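Side-chain contact in cellulosomal scaffoldin (Bacteroides cellulosolvens, PDB 1TYJ), which probably anchors partner proteins in the cellulosome, its type II cohesin module serving as a docking site for dockerin modules: residues K119-A123 with E124-L128. Sequence-based numbering, arbitrary orientation.
Sequences KEIPA and EGIKL
A type I beta turn, Pro122 to Gly125, reverses the chain in the loop that crosses from strand 108-117 in one sheet of the cohesin beta sandwich to strand 126-131 in the other. The turn is closed by Gly125 N donating to Pro122 O over 2.8 Å, with an angle of 156° at the hydrogen. The N-H meets this oxygen from above the carbonyl plane, 45° out of it. Gly125 leaves the turn with a positive phi, a conformation that favours glycine.

Glu124 and Ile126 meet the Pro122 ring at different edges, at CB and at CD. Glu124 folds back alongside the ring, at its CB edge: its CG sits between the backbone N and carbonyl carbon (chi1 67°), and the chain bends again at chi2. This lays the carboxylate against Pro122 CB in van der Waals contact, with Glu124 OE1 and OE2 each 3.5 Å from that carbon.

Farther along the ring, Pro122 CD meets the branch methyl CG2 of Ile126 at 3.8 Å. The other branch of Ile126 ends in CD1, which lies 4.1 Å from Ile121 CD1, and these two side chains cross at about a right angle. Ile121 CG2, anti to its own backbone N, reaches the returning chain instead, 3.9 Å from Gly125 CA.

The contact lies at the surface, its centre about 20 Å from the centre of the chain. Its apolar side rests on Tyr43, which touches Ile121, Pro122 and Ile126. Both isoleucines also pack on Ile167 of strand 166-169, to which Ile126 is joined by backbone hydrogen bonding, and Ile126 reaches Leu44 of strand 44-48.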
loop_
_atom_site.group_PDB
_atom_site.type_symbol
_atom_site.label_atom_id
_atom_site.label_comp_id
_atom_site.label_asym_id
_atom_site.label_seq_id
_atom_site.Cartn_x
_atom_site.Cartn_y
_atom_site.Cartn_z
ATOM N N LYS A 119 -10.757 -2.980 18.587
ATOM C CA LYS A 119 -10.581 -3.637 19.873
ATOM C C LYS A 119 -9.321 -3.083 20.488
ATOM O O LYS A 119 -8.382 -2.773 19.755
ATOM C CB LYS A 119 -10.442 -5.144 19.696
ATOM C CG LYS A 119 -10.391 -5.953 20.993
ATOM C CD LYS A 119 -10.383 -7.412 20.634
ATOM C CE LYS A 119 -10.076 -8.302 21.816
ATOM N NZ LYS A 119 -11.265 -8.396 22.617
ATOM N N GLU A 120 -9.289 -2.963 21.821
ATOM C CA GLU A 120 -8.106 -2.466 22.516
ATOM C C GLU A 120 -6.821 -3.205 22.107
ATOM O O GLU A 120 -6.755 -4.437 22.129
ATOM C CB GLU A 120 -8.324 -2.547 24.027
ATOM C CG GLU A 120 -7.160 -1.967 24.851
ATOM C CD GLU A 120 -7.360 -2.115 26.352
ATOM O OE1 GLU A 120 -8.524 -2.155 26.823
ATOM O OE2 GLU A 120 -6.341 -2.175 27.075
ATOM N N ILE A 121 -5.816 -2.430 21.706
ATOM C CA ILE A 121 -4.515 -3.035 21.321
ATOM C C ILE A 121 -3.806 -3.544 22.573
ATOM O O ILE A 121 -3.758 -2.853 23.582
ATOM C CB ILE A 121 -3.613 -1.995 20.605
ATOM C CG1 ILE A 121 -4.369 -1.309 19.440
ATOM C CG2 ILE A 121 -2.258 -2.624 20.169
ATOM C CD1 ILE A 121 -4.964 -2.280 18.393
ATOM N N PRO A 122 -3.241 -4.764 22.502
ATOM C CA PRO A 122 -2.490 -5.331 23.641
ATOM C C PRO A 122 -1.287 -4.440 23.984
ATOM O O PRO A 122 -0.724 -3.796 23.094
ATOM C CB PRO A 122 -1.984 -6.654 23.092
ATOM C CG PRO A 122 -2.777 -6.940 21.857
ATOM C CD PRO A 122 -3.274 -5.647 21.325
ATOM N N ALA A 123 -0.866 -4.428 25.254
ATOM C CA ALA A 123 0.248 -3.566 25.713
ATOM C C ALA A 123 1.529 -3.741 24.892
ATOM O O ALA A 123 2.228 -2.763 24.673
ATOM C CB ALA A 123 0.558 -3.802 27.203
ATOM N N GLU A 124 1.803 -4.953 24.414
ATOM C CA GLU A 124 3.045 -5.191 23.648
ATOM C C GLU A 124 2.974 -4.642 22.202
ATOM O O GLU A 124 3.989 -4.684 21.464
ATOM C CB GLU A 124 3.391 -6.682 23.594
ATOM C CG GLU A 124 2.394 -7.555 22.788
ATOM C CD GLU A 124 1.229 -8.078 23.627
ATOM O OE1 GLU A 124 0.578 -9.008 23.127
ATOM O OE2 GLU A 124 0.955 -7.573 24.753
ATOM N N GLY A 125 1.792 -4.119 21.825
ATOM C CA GLY A 125 1.544 -3.638 20.456
ATOM C C GLY A 125 1.234 -4.759 19.468
ATOM O O GLY A 125 1.354 -5.960 19.775
ATOM N N ILE A 126 0.790 -4.363 18.277
ATOM C CA ILE A 126 0.692 -5.263 17.150
ATOM C C ILE A 126 1.297 -4.581 15.930
ATOM O O ILE A 126 1.323 -3.353 15.840
ATOM C CB ILE A 126 -0.784 -5.643 16.822
ATOM C CG1 ILE A 126 -1.595 -4.418 16.372
ATOM C CG2 ILE A 126 -1.476 -6.286 18.036
ATOM C CD1 ILE A 126 -2.999 -4.779 15.783
ATOM N N LYS A 127 1.827 -5.384 15.017
ATOM C CA LYS A 127 2.259 -4.888 13.707
ATOM C C LYS A 127 1.029 -4.254 13.047
ATOM O O LYS A 127 -0.047 -4.853 13.022
ATOM C CB LYS A 127 2.792 -6.050 12.867
ATOM C CG LYS A 127 4.146 -6.579 13.342
ATOM C CD LYS A 127 4.405 -7.907 12.602
ATOM C CE LYS A 127 5.779 -8.494 12.923
ATOM N NZ LYS A 127 6.004 -9.729 12.088
ATOM N N LEU A 128 1.168 -3.058 12.499
ATOM C CA LEU A 128 -0.038 -2.474 11.874
ATOM C C LEU A 128 -0.502 -3.316 10.668
ATOM O O LEU A 128 -1.721 -3.534 10.451
ATOM C CB LEU A 128 0.231 -1.039 11.446
ATOM C CG LEU A 128 -0.969 -0.319 10.801
ATOM C CD1 LEU A 128 -2.205 -0.375 11.725
ATOM C CD2 LEU A 128 -0.608 1.144 10.485
#